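Local coordinates for radical SAM domain protein (Methanothrix thermoacetophila, PDB 6Y1X) that probably acts as the radical SAM carbide synthase NifB, binding [4Fe-4S] clusters and maturing the iron-molybdenum cofactor of nitrogenase, at residues 34-39 and 103-108; 59-64 and 175-180; 137-142 and 156-161; 212-217 and 239-244; 232-237 and 274-279. One frame throughout, in Å; residues are numbered along the deposited sequence. Where two conformers were deposited one is given.

Contact 1: 34-39 and 103-108. With SF4 (iron/sulfur cluster), chain C.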
# COMPACT_ATOMS: atom_id res chain seq x y z
N ILE A 34 0.79 16.39 0.80
CA ILE A 34 0.27 15.92 2.09
C ILE A 34 -1.03 16.63 2.44
O ILE A 34 -2.02 15.98 2.78
CB ILE A 34 1.33 16.10 3.20
CG1 ILE A 34 2.53 15.19 2.95
CG2 ILE A 34 0.72 15.82 4.57
CD1 ILE A 34 3.68 15.41 3.93
N ARG A 35 -1.03 17.96 2.35
CA ARG A 35 -2.14 18.77 2.84
C ARG A 35 -3.45 18.46 2.12
O ARG A 35 -4.53 18.57 2.72
CB ARG A 35 -1.80 20.25 2.68
CG ARG A 35 -2.85 21.21 3.21
CD ARG A 35 -2.44 22.66 2.98
NE ARG A 35 -2.36 23.00 1.56
CZ ARG A 35 -1.22 23.18 0.89
NH1 ARG A 35 -1.25 23.48 -0.40
NH2 ARG A 35 -0.05 23.05 1.51
N GLU A 36 -3.39 18.06 0.85
CA GLU A 36 -4.58 17.77 0.07
C GLU A 36 -4.77 16.29 -0.22
O GLU A 36 -5.60 15.93 -1.06
CB GLU A 36 -4.57 18.57 -1.24
CG GLU A 36 -4.64 20.07 -1.04
CD GLU A 36 -4.76 20.84 -2.34
OE1 GLU A 36 -4.59 20.23 -3.41
OE2 GLU A 36 -5.03 22.06 -2.28
N HIS A 37 -4.03 15.42 0.46
CA HIS A 37 -4.17 13.98 0.26
C HIS A 37 -4.99 13.43 1.41
O HIS A 37 -4.54 13.49 2.56
CB HIS A 37 -2.81 13.31 0.19
CG HIS A 37 -2.84 11.90 -0.33
ND1 HIS A 37 -3.79 10.98 0.06
CD2 HIS A 37 -2.03 11.26 -1.20
CE1 HIS A 37 -3.57 9.84 -0.55
NE2 HIS A 37 -2.50 9.98 -1.33
N PRO A 38 -6.19 12.89 1.15
CA PRO A 38 -7.04 12.43 2.27
C PRO A 38 -6.41 11.35 3.13
O PRO A 38 -6.76 11.24 4.31
CB PRO A 38 -8.31 11.92 1.56
CG PRO A 38 -8.20 12.36 0.13
CD PRO A 38 -6.77 12.60 -0.17
N CYS A 39 -5.50 10.55 2.58
CA CYS A 39 -4.90 9.46 3.33
C CYS A 39 -3.64 9.87 4.08
O CYS A 39 -3.14 9.09 4.90
CB CYS A 39 -4.57 8.29 2.38
SG CYS A 39 -5.93 7.84 1.29
N TYR A 103 -13.89 17.77 -6.20
CA TYR A 103 -13.15 17.58 -4.96
C TYR A 103 -12.02 16.58 -5.09
O TYR A 103 -11.31 16.35 -4.11
CB TYR A 103 -14.09 17.11 -3.84
CG TYR A 103 -15.52 17.58 -3.97
CD1 TYR A 103 -16.45 16.84 -4.69
CD2 TYR A 103 -15.95 18.74 -3.34
CE1 TYR A 103 -17.76 17.26 -4.80
CE2 TYR A 103 -17.26 19.17 -3.44
CZ TYR A 103 -18.16 18.42 -4.17
OH TYR A 103 -19.47 18.84 -4.28
N ILE A 104 -11.84 15.97 -6.26
CA ILE A 104 -10.87 14.89 -6.42
C ILE A 104 -9.48 15.49 -6.53
O ILE A 104 -9.18 16.24 -7.47
CB ILE A 104 -11.20 14.04 -7.66
CG1 ILE A 104 -12.64 13.52 -7.56
CG2 ILE A 104 -10.22 12.88 -7.78
CD1 ILE A 104 -12.89 12.57 -6.41
N LYS A 105 -8.61 15.16 -5.56
CA LYS A 105 -7.24 15.65 -5.55
C LYS A 105 -6.21 14.58 -5.89
O LYS A 105 -5.10 14.92 -6.30
CB LYS A 105 -6.89 16.24 -4.18
CG LYS A 105 -7.66 17.50 -3.80
CD LYS A 105 -7.43 18.64 -4.77
CE LYS A 105 -8.22 19.87 -4.35
NZ LYS A 105 -8.28 20.91 -5.42
N VAL A 106 -6.56 13.30 -5.74
CA VAL A 106 -5.61 12.20 -5.83
C VAL A 106 -6.13 11.16 -6.80
O VAL A 106 -7.32 10.83 -6.80
CB VAL A 106 -5.34 11.56 -4.45
CG1 VAL A 106 -4.37 10.39 -4.58
CG2 VAL A 106 -4.81 12.59 -3.47
N VAL A 107 -5.23 10.63 -7.62
CA VAL A 107 -5.50 9.47 -8.46
C VAL A 107 -4.46 8.41 -8.14
O VAL A 107 -3.26 8.70 -8.09
CB VAL A 107 -5.47 9.83 -9.96
CG1 VAL A 107 -5.48 8.59 -10.82
CG2 VAL A 107 -6.65 10.72 -10.30
N ALA A 108 -4.91 7.18 -7.91
CA ALA A 108 -4.02 6.15 -7.40
C ALA A 108 -4.29 4.84 -8.11
O ALA A 108 -5.38 4.60 -8.65
CB ALA A 108 -4.18 5.96 -5.89
FE1 SF4 C . -3.64 4.15 -0.54
FE2 SF4 C . -4.98 6.51 -0.34
FE3 SF4 C . -5.35 4.88 -2.48
FE4 SF4 C . -2.98 6.24 -2.18
S1 SF4 C . -5.06 7.16 -2.54
S2 SF4 C . -3.23 4.04 -2.80
S3 SF4 C . -2.75 6.17 0.10
S4 SF4 C . -5.92 4.41 -0.30
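V106 meets the imidazole of H37 in a CH-pi contact: its CG2 stands over the centre of one ring face, 3.8 Å from the centroid and 12° off the normal. CG1 of V106, anti to the backbone N (chi1 179°), lies on the same face near NE2 and also approaches the sulfide S1 of the cluster at 3.9 Å. P38 adds an apolar touch, its CD 3.8 Å from V106 CG2. E36 and K105 share no salt bridge: the carboxylate lies against the aliphatic part of K105, E36 OE1 3.5 Å from CD, whereas K105 NZ stays 4.3 Å away; R32 takes the same oxygen. Metal binding follows at once in the chain: C39 SG holds iron FE2 at 2.3 Å, and C39 N donates to H37 ND1 at 3.1 Å, fixing the ring beside the ligand. Strand 104-109 packs against the loop that carries C39, and V106 and A108 beside S1 would probably give that side of the cluster a low-polarity lining.

Contact 2: 59-64 and 175-180. With SF4 (iron/sulfur cluster), chain D; SO4 (sulfate ion), chain F.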
# COMPACT_ATOMS: atom_id res chain seq x y z
N CYS A 59 -0.73 -10.14 -9.16
CA CYS A 59 0.05 -10.00 -7.93
C CYS A 59 1.25 -10.93 -7.97
O CYS A 59 1.27 -11.94 -8.68
CB CYS A 59 -0.78 -10.31 -6.68
SG CYS A 59 0.03 -9.72 -5.18
N ASN A 60 2.27 -10.57 -7.19
CA ASN A 60 3.52 -11.32 -7.16
C ASN A 60 3.79 -11.99 -5.82
O ASN A 60 4.86 -12.60 -5.66
CB ASN A 60 4.70 -10.41 -7.53
CG ASN A 60 4.71 -9.11 -6.74
OD1 ASN A 60 3.89 -8.88 -5.85
ND2 ASN A 60 5.66 -8.24 -7.08
N ILE A 61 2.88 -11.91 -4.86
CA ILE A 61 3.01 -12.63 -3.60
C ILE A 61 1.65 -13.24 -3.28
O ILE A 61 0.67 -13.04 -3.99
CB ILE A 61 3.49 -11.72 -2.45
CG1 ILE A 61 2.42 -10.70 -2.08
CG2 ILE A 61 4.75 -10.97 -2.85
CD1 ILE A 61 2.80 -9.83 -0.88
N GLN A 62 1.60 -13.97 -2.17
CA GLN A 62 0.34 -14.49 -1.65
C GLN A 62 0.34 -14.31 -0.14
O GLN A 62 1.04 -15.04 0.58
CB GLN A 62 0.11 -15.95 -2.03
CG GLN A 62 -1.17 -16.53 -1.45
CD GLN A 62 -2.41 -15.83 -1.99
OE1 GLN A 62 -2.72 -15.93 -3.17
NE2 GLN A 62 -3.09 -15.09 -1.12
N CYS A 63 -0.44 -13.34 0.33
CA CYS A 63 -0.62 -13.11 1.75
C CYS A 63 -1.57 -14.16 2.31
O CYS A 63 -2.50 -14.59 1.62
CB CYS A 63 -1.21 -11.72 1.98
SG CYS A 63 -0.27 -10.36 1.26
N LYS A 64 -1.31 -14.61 3.53
CA LYS A 64 -2.13 -15.66 4.13
C LYS A 64 -3.51 -15.17 4.55
O LYS A 64 -4.30 -15.98 5.03
CB LYS A 64 -1.43 -16.28 5.32
CG LYS A 64 -0.19 -17.09 4.98
CD LYS A 64 0.39 -17.73 6.23
CE LYS A 64 1.80 -18.23 6.02
NZ LYS A 64 1.79 -19.47 5.22
N GLN A 175 5.40 -16.31 8.67
CA GLN A 175 4.07 -16.69 9.15
C GLN A 175 2.95 -15.96 8.42
O GLN A 175 1.78 -16.25 8.67
CB GLN A 175 3.97 -16.42 10.65
CG GLN A 175 4.99 -17.20 11.48
CD GLN A 175 4.90 -16.89 12.96
OE1 GLN A 175 3.87 -17.13 13.59
NE2 GLN A 175 5.97 -16.34 13.51
N ILE A 176 3.28 -15.03 7.52
CA ILE A 176 2.27 -14.18 6.91
C ILE A 176 2.13 -14.39 5.41
O ILE A 176 1.07 -14.07 4.84
CB ILE A 176 2.58 -12.69 7.22
CG1 ILE A 176 2.61 -12.47 8.74
CG2 ILE A 176 1.57 -11.73 6.61
CD1 ILE A 176 3.12 -11.10 9.15
N TYR A 177 3.13 -14.97 4.74
CA TYR A 177 3.13 -15.12 3.29
C TYR A 177 3.30 -16.58 2.89
O TYR A 177 4.17 -17.28 3.41
CB TYR A 177 4.25 -14.27 2.70
CG TYR A 177 4.10 -12.83 3.10
CD1 TYR A 177 3.18 -12.00 2.47
CD2 TYR A 177 4.82 -12.31 4.16
CE1 TYR A 177 3.03 -10.68 2.85
CE2 TYR A 177 4.68 -11.00 4.56
CZ TYR A 177 3.78 -10.19 3.90
OH TYR A 177 3.64 -8.88 4.31
N ASP A 178 2.48 -17.02 1.93
CA ASP A 178 2.65 -18.35 1.35
C ASP A 178 3.88 -18.39 0.45
O ASP A 178 4.66 -19.34 0.50
CB ASP A 178 1.42 -18.74 0.53
CG ASP A 178 0.31 -19.33 1.37
OD1 ASP A 178 0.49 -19.51 2.59
OD2 ASP A 178 -0.75 -19.61 0.78
N TYR A 179 4.06 -17.37 -0.38
CA TYR A 179 5.14 -17.36 -1.35
C TYR A 179 5.33 -15.94 -1.86
O TYR A 179 4.46 -15.08 -1.70
CB TYR A 179 4.87 -18.33 -2.51
CG TYR A 179 3.67 -18.00 -3.37
CD1 TYR A 179 3.71 -16.98 -4.32
CD2 TYR A 179 2.49 -18.72 -3.24
CE1 TYR A 179 2.61 -16.69 -5.10
CE2 TYR A 179 1.39 -18.43 -4.02
CZ TYR A 179 1.45 -17.41 -4.95
OH TYR A 179 0.35 -17.11 -5.73
N VAL A 180 6.47 -15.73 -2.51
CA VAL A 180 6.72 -14.53 -3.29
C VAL A 180 7.27 -14.97 -4.64
O VAL A 180 7.94 -16.00 -4.74
CB VAL A 180 7.70 -13.54 -2.60
CG1 VAL A 180 7.26 -13.24 -1.17
CG2 VAL A 180 9.11 -14.08 -2.62
FE1 SF4 D . -3.62 -10.26 -1.98
FE2 SF4 D . -1.35 -9.68 -0.66
FE3 SF4 D . -2.73 -7.70 -1.91
FE4 SF4 D . -1.38 -9.57 -3.37
S1 SF4 D . -0.45 -8.01 -1.96
S2 SF4 D . -3.51 -8.82 -3.77
S3 SF4 D . -1.66 -11.46 -2.09
S4 SF4 D . -3.45 -8.93 -0.11
S SO4 F . 0.61 -23.04 6.22
O1 SO4 F . 0.79 -23.30 4.79
O2 SO4 F . 0.42 -21.62 6.46
O3 SO4 F . -0.57 -23.77 6.68
O4 SO4 F . 1.78 -23.51 6.95
O HOH W 1 -1.46 -14.19 -5.66
O HOH W 2 -1.90 -18.14 -4.85
O HOH W 3 4.98 -19.56 5.12
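An antiparallel strand pairing joins 61-63, an outer strand of the small three-stranded sheet, to 177-182, its central strand, with Q62 and Y179 packed side chain on ring. Q62 CB sits over one face of the Y179 ring, 3.7 Å from its centroid, displaced toward the rim. Q62 O accepts D178 N at 2.8 Å, and K64 N binds I176 O. C59 and C63 belong to the CxxxCxxC motif of radical SAM enzymes: their SG atoms bind irons FE4 and FE2 of the second cluster, which C66 and C72 also ligate. C63 SG faces the edge of the Y177 ring, 3.7 Å from CE1, while I61 CD1 reaches that atom obliquely. The amine of K64, swung by a bend at the last torsion (chi4 -75°), forms a salt bridge from NZ to D178 OD1 at 2.9 Å and donates to a sulfate ion, probably from the crystallisation liquor. An alanine here would probably leave D178 OD1 without this mate, although K254 also reaches it and Y253 bonds OD2.

Contact 3: 137-142 and 156-161. With SF4 (iron/sulfur cluster), chain C.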
# COMPACT_ATOMS: atom_id res chain seq x y z
N LEU A 137 -0.37 11.95 -7.71
CA LEU A 137 -0.29 10.57 -8.17
C LEU A 137 0.26 9.72 -7.04
O LEU A 137 1.29 10.04 -6.44
CB LEU A 137 0.60 10.45 -9.41
CG LEU A 137 0.18 11.27 -10.63
CD1 LEU A 137 1.15 11.07 -11.78
CD2 LEU A 137 -1.24 10.94 -11.06
N CYS A 138 -0.45 8.63 -6.75
CA CYS A 138 -0.24 7.81 -5.57
C CYS A 138 -0.27 6.35 -5.99
O CYS A 138 -0.95 5.98 -6.94
CB CYS A 138 -1.33 8.09 -4.51
SG CYS A 138 -1.09 7.38 -2.85
N ILE A 139 0.51 5.52 -5.29
CA ILE A 139 0.47 4.08 -5.50
C ILE A 139 0.58 3.38 -4.16
O ILE A 139 1.20 3.88 -3.22
CB ILE A 139 1.58 3.57 -6.47
CG1 ILE A 139 2.98 3.78 -5.88
CG2 ILE A 139 1.46 4.21 -7.83
CD1 ILE A 139 3.61 2.51 -5.34
N SER A 140 -0.00 2.19 -4.11
CA SER A 140 0.15 1.24 -3.02
C SER A 140 0.95 0.05 -3.53
O SER A 140 0.89 -0.27 -4.72
CB SER A 140 -1.23 0.79 -2.49
OG SER A 140 -1.12 -0.32 -1.61
N THR A 141 1.74 -0.56 -2.65
CA THR A 141 2.54 -1.70 -3.07
C THR A 141 2.81 -2.59 -1.87
O THR A 141 2.85 -2.13 -0.73
CB THR A 141 3.87 -1.27 -3.71
OG1 THR A 141 4.64 -2.43 -4.08
CG2 THR A 141 4.69 -0.41 -2.75
N ASN A 142 2.99 -3.88 -2.13
CA ASN A 142 3.52 -4.76 -1.10
C ASN A 142 5.03 -4.60 -0.94
O ASN A 142 5.61 -5.19 -0.02
CB ASN A 142 3.13 -6.22 -1.39
CG ASN A 142 3.68 -6.75 -2.71
OD1 ASN A 142 4.78 -6.41 -3.13
ND2 ASN A 142 2.90 -7.58 -3.37
N ILE A 156 7.72 9.14 -13.65
CA ILE A 156 6.34 9.42 -14.07
C ILE A 156 5.59 10.38 -13.15
O ILE A 156 4.45 10.75 -13.45
CB ILE A 156 5.46 8.16 -14.20
CG1 ILE A 156 5.11 7.57 -12.83
CG2 ILE A 156 6.10 7.13 -15.11
CD1 ILE A 156 4.43 6.20 -12.91
N GLY A 157 6.19 10.80 -12.03
CA GLY A 157 5.59 11.81 -11.17
C GLY A 157 4.85 11.35 -9.93
O GLY A 157 4.17 12.17 -9.30
N VAL A 158 4.98 10.08 -9.55
CA VAL A 158 4.37 9.62 -8.30
C VAL A 158 5.08 10.29 -7.13
O VAL A 158 6.31 10.24 -7.02
CB VAL A 158 4.44 8.09 -8.21
CG1 VAL A 158 4.05 7.60 -6.82
CG2 VAL A 158 3.56 7.46 -9.28
N THR A 159 4.30 10.91 -6.23
CA THR A 159 4.85 11.61 -5.08
C THR A 159 4.51 10.96 -3.75
O THR A 159 5.15 11.28 -2.74
CB THR A 159 4.35 13.07 -5.04
OG1 THR A 159 2.92 13.09 -5.11
CG2 THR A 159 4.94 13.88 -6.18
N ASN A 160 3.55 10.04 -3.72
CA ASN A 160 3.08 9.43 -2.49
C ASN A 160 3.04 7.93 -2.72
O ASN A 160 2.52 7.47 -3.75
CB ASN A 160 1.69 9.94 -2.10
CG ASN A 160 1.69 11.42 -1.75
OD1 ASN A 160 1.91 12.27 -2.61
ND2 ASN A 160 1.41 11.73 -0.49
N ILE A 161 3.56 7.17 -1.76
CA ILE A 161 3.70 5.72 -1.90
C ILE A 161 3.26 5.07 -0.61
O ILE A 161 3.68 5.48 0.48
CB ILE A 161 5.14 5.31 -2.25
CG1 ILE A 161 5.54 5.83 -3.63
CG2 ILE A 161 5.29 3.79 -2.19
CD1 ILE A 161 6.99 5.58 -3.97
FE1 SF4 C . -3.64 4.15 -0.54
FE2 SF4 C . -4.98 6.51 -0.34
FE3 SF4 C . -5.35 4.88 -2.48
FE4 SF4 C . -2.98 6.24 -2.18
S1 SF4 C . -5.06 7.16 -2.54
S2 SF4 C . -3.23 4.04 -2.80
S3 SF4 C . -2.75 6.17 0.10
S4 SF4 C . -5.92 4.41 -0.30
O HOH W 4 2.08 13.52 -7.66
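I139 and I161 run alongside each other in the same direction, I139 CD1 3.8 Å from I161 CG2. V158 crosses I139 at about a right angle, its CG1 4.1 Å from I139 CG1. The first torsion of I139 puts CG1 between the backbone N and the carbonyl carbon (chi1 65°), where it meets both partners. L125 and L153, from helices 119-131 and 146-156, cover this centre. Replacing I139 by an alanine would probably open a gap between V158 and I161 and leave L153 less closely packed. At the start of the strand segment, L137 reaches the helix end, CD1 3.7 Å from I156 O; there G157, with positive phi, closes helix 146-156 in a Schellman motif. The backbones pair in parallel, C138 with N160 and I139 with I161: I139 N donates to N160 O at 3.2 Å and T159 N to L137 O at 3.1 Å. At the polar edge one water accepts from L137 N and donates to G157 O and to T159 OG1, whose hydroxyl in turn donates to N160 OD1 at 2.8 Å. This beta-alpha-beta unit therefore separates two chemistries: hydrocarbon beneath the helices, and, on the face of C138 and N160, a thiolate whose SG binds iron FE4 of the first cluster at 2.3 Å.

Contact 4: 212-217 and 239-244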
# COMPACT_ATOMS: atom_id res chain seq x y z
N LYS A 212 10.00 11.11 -1.68
CA LYS A 212 8.62 10.65 -1.76
C LYS A 212 8.01 10.61 -0.37
O LYS A 212 8.70 10.37 0.63
CB LYS A 212 8.52 9.27 -2.41
CG LYS A 212 9.22 9.14 -3.75
CD LYS A 212 8.77 10.22 -4.70
CE LYS A 212 9.54 10.16 -6.00
NZ LYS A 212 9.13 11.22 -6.95
N ILE A 213 6.71 10.85 -0.30
CA ILE A 213 5.99 10.78 0.96
C ILE A 213 5.51 9.35 1.13
O ILE A 213 4.71 8.85 0.33
CB ILE A 213 4.81 11.76 0.98
CG1 ILE A 213 5.27 13.16 0.56
CG2 ILE A 213 4.17 11.79 2.36
CD1 ILE A 213 6.41 13.70 1.40
N VAL A 214 5.99 8.69 2.18
CA VAL A 214 5.78 7.26 2.36
C VAL A 214 4.81 7.02 3.50
O VAL A 214 5.01 7.53 4.61
CB VAL A 214 7.11 6.53 2.60
CG1 VAL A 214 6.86 5.04 2.88
CG2 VAL A 214 8.02 6.71 1.40
N LYS A 215 3.77 6.24 3.23
CA LYS A 215 2.87 5.71 4.24
C LYS A 215 3.08 4.21 4.34
O LYS A 215 3.22 3.53 3.33
CB LYS A 215 1.42 6.04 3.87
CG LYS A 215 0.35 5.19 4.55
CD LYS A 215 -1.02 5.85 4.35
CE LYS A 215 -2.15 4.84 4.35
NZ LYS A 215 -2.16 4.02 3.11
N VAL A 216 3.11 3.70 5.57
CA VAL A 216 3.27 2.26 5.78
C VAL A 216 1.98 1.74 6.39
O VAL A 216 1.52 2.24 7.42
CB VAL A 216 4.48 1.94 6.65
CG1 VAL A 216 4.40 0.50 7.16
CG2 VAL A 216 5.75 2.16 5.84
N ASN A 217 1.38 0.75 5.73
CA ASN A 217 0.28 -0.01 6.31
C ASN A 217 0.83 -1.22 7.05
O ASN A 217 1.78 -1.86 6.59
CB ASN A 217 -0.67 -0.51 5.22
CG ASN A 217 -1.42 0.60 4.52
OD1 ASN A 217 -1.54 1.72 5.03
ND2 ASN A 217 -1.95 0.29 3.35
N MET A 239 13.69 5.30 9.40
CA MET A 239 13.90 5.32 7.96
C MET A 239 13.28 6.53 7.27
O MET A 239 13.53 6.74 6.08
CB MET A 239 13.36 4.04 7.33
CG MET A 239 14.12 2.80 7.76
SD MET A 239 13.42 1.32 7.01
CE MET A 239 14.22 1.35 5.41
N GLY A 240 12.48 7.33 7.97
CA GLY A 240 11.88 8.50 7.36
C GLY A 240 10.49 8.32 6.80
O GLY A 240 10.04 9.18 6.04
N VAL A 241 9.80 7.24 7.15
CA VAL A 241 8.39 7.10 6.77
C VAL A 241 7.57 8.20 7.43
O VAL A 241 7.84 8.62 8.56
CB VAL A 241 7.89 5.70 7.16
CG1 VAL A 241 6.38 5.60 7.02
CG2 VAL A 241 8.56 4.67 6.27
N PHE A 242 6.59 8.71 6.70
CA PHE A 242 5.85 9.87 7.18
C PHE A 242 4.71 9.49 8.11
O PHE A 242 4.50 10.15 9.13
CB PHE A 242 5.30 10.67 5.99
CG PHE A 242 4.41 11.80 6.39
CD1 PHE A 242 4.92 12.95 6.98
CD2 PHE A 242 3.04 11.71 6.21
CE1 PHE A 242 4.09 13.98 7.35
CE2 PHE A 242 2.20 12.74 6.58
CZ PHE A 242 2.73 13.88 7.16
N ILE A 243 3.97 8.43 7.80
CA ILE A 243 2.79 8.08 8.58
C ILE A 243 2.60 6.57 8.56
O ILE A 243 2.98 5.89 7.61
CB ILE A 243 1.55 8.84 8.06
CG1 ILE A 243 0.36 8.70 9.02
CG2 ILE A 243 1.19 8.40 6.65
CD1 ILE A 243 -0.80 9.59 8.67
N HIS A 244 1.99 6.05 9.62
CA HIS A 244 1.80 4.62 9.83
C HIS A 244 0.32 4.34 9.99
O HIS A 244 -0.36 5.00 10.79
CB HIS A 244 2.55 4.18 11.09
CG HIS A 244 2.66 2.70 11.26
ND1 HIS A 244 2.96 2.11 12.47
CD2 HIS A 244 2.54 1.68 10.37
CE1 HIS A 244 3.01 0.80 12.32
NE2 HIS A 244 2.76 0.51 11.06
O HOH W 5 8.12 9.67 3.71
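I213 opens the pairing, its CG2 4.0 Å from CB of F242. At V214 a water joins the two segments, accepting from V214 N and donating to K212 O and G240 O. V214 O takes F242 N at 2.9 Å and I243 N weakly, while V214 CG1 touches V241 CG2 at 3.8 Å. K215 lays its stem beside I243, CB 3.7 Å from I243 CG2; its NZ turns away to N217 OD1 and T162 OG1, next to the first cluster. V216 N donates to I243 O at 3.0 Å, and the V216 side chain crosses V241 at about a right angle, CG2 3.7 Å from V241 CG1. V216 O lies at the edge of the H244 ring, in plane, 3.2 Å from CD2, while H244 NE2 bonds T218 OG1. G240 ends helix 229-239 in a Schellman motif, and the chain returns in parallel as a beta-alpha-beta crossover. I236 of that helix covers V216 and V241, I204 of helix 189-209 packs on V241, and strand 160-164 flanks 213-220 on its other edge.

Contact 5: 232-237 and 274-279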
# COMPACT_ATOMS: atom_id res chain seq x y z
N ILE A 232 8.15 -2.67 14.15
CA ILE A 232 7.91 -2.09 12.83
C ILE A 232 7.91 -0.57 12.90
O ILE A 232 8.56 0.11 12.10
CB ILE A 232 6.60 -2.61 12.23
CG1 ILE A 232 6.64 -4.13 12.04
CG2 ILE A 232 6.27 -1.89 10.91
CD1 ILE A 232 5.29 -4.70 11.65
N ALA A 233 7.15 -0.02 13.86
CA ALA A 233 7.04 1.43 13.98
C ALA A 233 8.39 2.09 14.22
O ALA A 233 8.70 3.12 13.62
CB ALA A 233 6.07 1.78 15.11
N ARG A 234 9.20 1.51 15.11
CA ARG A 234 10.51 2.08 15.37
C ARG A 234 11.38 2.08 14.12
O ARG A 234 12.06 3.06 13.82
CB ARG A 234 11.20 1.33 16.51
CG ARG A 234 10.64 1.66 17.89
CD ARG A 234 11.44 1.00 19.01
NE ARG A 234 11.17 -0.43 19.13
CZ ARG A 234 10.28 -0.95 19.98
NH1 ARG A 234 10.10 -2.27 20.03
NH2 ARG A 234 9.59 -0.17 20.80
N LYS A 235 11.36 0.97 13.37
CA LYS A 235 12.20 0.86 12.18
C LYS A 235 11.78 1.88 11.12
O LYS A 235 12.63 2.60 10.57
CB LYS A 235 12.12 -0.56 11.64
CG LYS A 235 12.90 -0.83 10.36
CD LYS A 235 14.40 -0.68 10.63
CE LYS A 235 15.22 -1.24 9.46
NZ LYS A 235 16.68 -1.01 9.64
N ILE A 236 10.48 1.96 10.81
CA ILE A 236 10.05 2.88 9.75
C ILE A 236 10.22 4.33 10.19
O ILE A 236 10.37 5.22 9.34
CB ILE A 236 8.60 2.60 9.31
CG1 ILE A 236 7.61 2.85 10.44
CG2 ILE A 236 8.47 1.19 8.78
CD1 ILE A 236 6.14 2.68 10.02
N LYS A 237 10.16 4.60 11.49
CA LYS A 237 10.39 5.95 11.98
C LYS A 237 11.82 6.39 11.70
O LYS A 237 12.07 7.50 11.21
CB LYS A 237 10.07 6.03 13.48
CG LYS A 237 10.46 7.33 14.16
CD LYS A 237 9.68 8.52 13.61
CE LYS A 237 9.97 9.78 14.42
NZ LYS A 237 9.87 9.52 15.89
N SER A 274 1.55 6.06 18.44
CA SER A 274 1.61 7.47 18.07
C SER A 274 2.79 8.17 18.74
O SER A 274 3.27 9.20 18.24
CB SER A 274 0.31 8.18 18.45
OG SER A 274 0.13 8.17 19.85
N LYS A 275 3.27 7.64 19.87
CA LYS A 275 4.44 8.23 20.52
C LYS A 275 5.73 7.92 19.76
O LYS A 275 6.76 8.55 20.03
CB LYS A 275 4.54 7.75 21.97
CG LYS A 275 3.26 7.89 22.76
CD LYS A 275 3.32 7.12 24.07
CE LYS A 275 2.02 7.26 24.86
NZ LYS A 275 1.98 6.36 26.05
N ILE A 276 5.70 6.96 18.85
CA ILE A 276 6.83 6.63 18.00
C ILE A 276 6.73 7.32 16.65
O ILE A 276 7.68 7.96 16.20
CB ILE A 276 6.94 5.10 17.83
CG1 ILE A 276 7.01 4.40 19.19
CG2 ILE A 276 8.13 4.75 16.95
CD1 ILE A 276 6.86 2.90 19.10
N ILE A 277 5.58 7.20 15.99
CA ILE A 277 5.39 7.70 14.63
C ILE A 277 3.93 8.08 14.45
O ILE A 277 3.04 7.42 14.99
CB ILE A 277 5.85 6.67 13.58
CG1 ILE A 277 5.82 7.28 12.17
CG2 ILE A 277 5.04 5.38 13.68
CD1 ILE A 277 6.47 6.42 11.11
N LYS A 278 3.70 9.13 13.68
CA LYS A 278 2.35 9.59 13.37
C LYS A 278 1.50 8.44 12.85
O LYS A 278 1.94 7.65 12.01
CB LYS A 278 2.44 10.70 12.31
CG LYS A 278 1.13 11.36 11.92
CD LYS A 278 1.37 12.41 10.84
CE LYS A 278 0.10 13.16 10.47
NZ LYS A 278 -0.40 14.01 11.58
N GLN A 279 0.29 8.32 13.40
CA GLN A 279 -0.64 7.26 13.02
C GLN A 279 -1.79 7.80 12.19
O GLN A 279 -2.32 8.88 12.47
CB GLN A 279 -1.20 6.58 14.27
CG GLN A 279 -0.15 5.91 15.12
CD GLN A 279 0.41 4.69 14.46
OE1 GLN A 279 -0.33 3.84 13.96
NE2 GLN A 279 1.73 4.60 14.40
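I276 and I277 are neighbouring bumps pressed against one side of helix 229-239. The CG2 branch of I276 fits over the turn made by A233, R234 and K237: it lies 3.8 Å from A233 O and 4.1 Å from A233 CB, with R234 CG beside it. I277 fills the next hollow, between A233 and I236. Its CG2 rests 4.0 Å from A233 CB; with CG1 anti to the backbone N (chi1 -173°) and the chain extended beyond it (chi2 170°), I277 CD1 reaches I236 CG1 at 3.8 Å, and the two cross at about a right angle. The small methyl of A233 lets both bumps come close. K237 closes the outer side by wrapping its bent chain round the I276 carbonyl, where NZ donates to O at 2.7 Å, nearly along the C=O axis. I277 also packs on H244, and L273 of helix 263-273 touches A233. The join is mostly aliphatic, with one amine-to-carbonyl bond from the exposed K237 that gives a backbone oxygen a probably charged donor.

Overall arrangement
From the N terminus, the loop 34-39 waits until strand 104-109 to close contact 1. Before that closure, 59-64 has already opened contact 2, completed only at 175-180, so contacts 1 and 2 cross. Contact 3 falls within the span of contact 2 and joins successive strands of the parallel sheet. Contact 4 does the same for its last two strands, and crosses contact 5, which ties the intervening helix to the segment after helix 263-273. Contacts 1 and 3 meet at the first cluster, about 12 Å apart between centres; N60 with N142 links contact 2 to 3. I161 with K215 carries the sheet from contact 3 to 4, and H244 with K278 connects 4 to 5.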